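Nucleotide pyrophosphohydrolase (Bacillus cereus, PDB 5IE9) probably hydrolyses nucleoside triphosphates to the monophosphate and pyrophosphate, as a manganese-binding member of the MazG family. Local coordinates at residues G39-E44 with E65-V70. Sequence-based numbering, arbitrary orientation.
Sequences GELARE and EELGDV. With MN (manganese (II) ion), chain G.
The carboxylates of Glu40 and Glu66 and the guanidinium of Arg43 are the flat groups that meet here, at the metal site of the all-helical MazG fold. The two carboxylate planes are 58° apart, and Glu40 CB comes 3.5 Å from Glu66 OE1. Glu66 OE2 comes to the edge of the guanidinium, near its plane, and the 4.0 Å from Arg43 NH1 to Glu66 OE2 makes this a long salt bridge. These two planes are turned 56° apart, so the groups do not pair side by side. On its own helix Arg43 also spans two acids: NH1 lies 2.7 Å from Glu44 OE1, and NH2 reaches Glu40 OE2. Both are salt bridges with weak hydrogen bonds. The chain of Arg43 bends at chi2 and chi3, bringing the guanidinium between the acids.

Glu66 turns its other oxygen to the manganese, OE1 being 2.1 Å from the ion. CG stands beside the backbone N (chi1 -65°) and the chain bends at chi2, which brings OE1 to the ion while CB and CG also lie close to it. Glu37, nearly one turn before Glu40 on the same helix, is the other residue of the metal site. The clustered acids Glu37, Glu40, Glu66 and Asp69 would repel one another; the manganese probably offsets this for the cluster, and Arg43 for Glu40 and Glu66.

The supporting helices, 27-49 and 62-80, run nearly antiparallel, with segment axes 9.0 Å apart at an angle of 163°. Beside the acidic cluster the packing is apolar: Leu41 CB faces Val70 CG2, and Leu41 sets CD1 against Leu67 CG. Met74 of the second subunit packs on Leu67 and Val70, continuing this layer across the subunit interface. Leu41 CD2 touches Leu67 CD2 at 3.9 Å.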
# COMPACT_ATOMS: atom_id res chain seq x y z
N GLY C 39 -4.05 -4.10 1.71
CA GLY C 39 -5.30 -3.37 1.71
C GLY C 39 -6.34 -4.06 2.56
O GLY C 39 -7.09 -3.40 3.29
N GLU C 40 -6.38 -5.39 2.46
CA GLU C 40 -7.31 -6.20 3.24
C GLU C 40 -6.95 -6.18 4.73
O GLU C 40 -7.85 -6.15 5.58
CB GLU C 40 -7.41 -7.61 2.70
CG GLU C 40 -8.41 -7.75 1.55
CD GLU C 40 -8.61 -9.18 1.10
OE1 GLU C 40 -7.61 -9.93 0.97
OE2 GLU C 40 -9.77 -9.59 0.88
N LEU C 41 -5.66 -6.17 5.03
CA LEU C 41 -5.21 -5.95 6.40
C LEU C 41 -5.61 -4.57 6.89
O LEU C 41 -6.16 -4.45 7.99
CB LEU C 41 -3.69 -6.18 6.56
CG LEU C 41 -3.09 -6.02 7.96
CD1 LEU C 41 -3.75 -6.91 9.01
CD2 LEU C 41 -1.60 -6.29 7.93
N ALA C 42 -5.36 -3.54 6.07
CA ALA C 42 -5.72 -2.14 6.40
C ALA C 42 -7.20 -2.00 6.74
O ALA C 42 -7.54 -1.40 7.77
CB ALA C 42 -5.34 -1.20 5.27
N ARG C 43 -8.06 -2.56 5.87
CA ARG C 43 -9.50 -2.64 6.09
C ARG C 43 -9.81 -3.18 7.48
O ARG C 43 -10.63 -2.61 8.20
CB ARG C 43 -10.16 -3.54 5.04
CG ARG C 43 -11.68 -3.49 5.03
CD ARG C 43 -12.32 -4.86 5.21
NE ARG C 43 -12.31 -5.69 4.00
CZ ARG C 43 -11.53 -6.75 3.79
NH1 ARG C 43 -10.65 -7.15 4.70
NH2 ARG C 43 -11.62 -7.41 2.65
N GLU C 44 -9.14 -4.28 7.85
CA GLU C 44 -9.46 -4.99 9.08
C GLU C 44 -8.92 -4.29 10.33
O GLU C 44 -9.62 -4.23 11.34
CB GLU C 44 -9.01 -6.46 8.98
CG GLU C 44 -10.08 -7.47 9.41
CD GLU C 44 -11.37 -7.39 8.58
OE1 GLU C 44 -11.29 -7.34 7.34
OE2 GLU C 44 -12.46 -7.38 9.18
N GLU C 65 -6.04 -13.72 10.51
CA GLU C 65 -6.05 -14.34 9.18
C GLU C 65 -5.52 -13.42 8.08
O GLU C 65 -4.89 -13.90 7.13
CB GLU C 65 -7.46 -14.82 8.82
CG GLU C 65 -7.45 -15.96 7.81
CD GLU C 65 -8.76 -16.12 7.06
OE1 GLU C 65 -9.84 -16.00 7.68
OE2 GLU C 65 -8.70 -16.39 5.84
N GLU C 66 -5.77 -12.12 8.19
CA GLU C 66 -5.30 -11.18 7.16
C GLU C 66 -3.79 -10.96 7.24
O GLU C 66 -3.17 -10.69 6.22
CB GLU C 66 -6.09 -9.86 7.13
CG GLU C 66 -7.57 -9.99 6.74
CD GLU C 66 -7.85 -10.48 5.31
OE1 GLU C 66 -6.92 -10.55 4.46
OE2 GLU C 66 -9.03 -10.78 5.02
N LEU C 67 -3.21 -11.07 8.44
CA LEU C 67 -1.75 -11.13 8.58
C LEU C 67 -1.16 -12.36 7.87
O LEU C 67 -0.21 -12.22 7.10
CB LEU C 67 -1.34 -11.11 10.05
CG LEU C 67 -1.32 -9.75 10.77
CD1 LEU C 67 -1.37 -9.96 12.27
CD2 LEU C 67 -0.09 -8.94 10.39
N GLY C 68 -1.76 -13.53 8.11
CA GLY C 68 -1.38 -14.78 7.44
C GLY C 68 -1.41 -14.66 5.92
O GLY C 68 -0.51 -15.15 5.23
N ASP C 69 -2.47 -14.01 5.42
CA ASP C 69 -2.62 -13.70 3.99
C ASP C 69 -1.45 -12.88 3.44
O ASP C 69 -0.91 -13.20 2.37
CB ASP C 69 -3.93 -12.96 3.74
CG ASP C 69 -5.12 -13.88 3.47
OD1 ASP C 69 -4.95 -15.12 3.28
OD2 ASP C 69 -6.25 -13.34 3.46
N VAL C 70 -1.06 -11.84 4.17
CA VAL C 70 0.09 -11.00 3.81
C VAL C 70 1.37 -11.83 3.88
O VAL C 70 2.17 -11.81 2.95
CB VAL C 70 0.18 -9.73 4.68
CG1 VAL C 70 1.38 -8.89 4.26
CG2 VAL C 70 -1.07 -8.87 4.53
MN MN G . -5.02 -9.65 4.03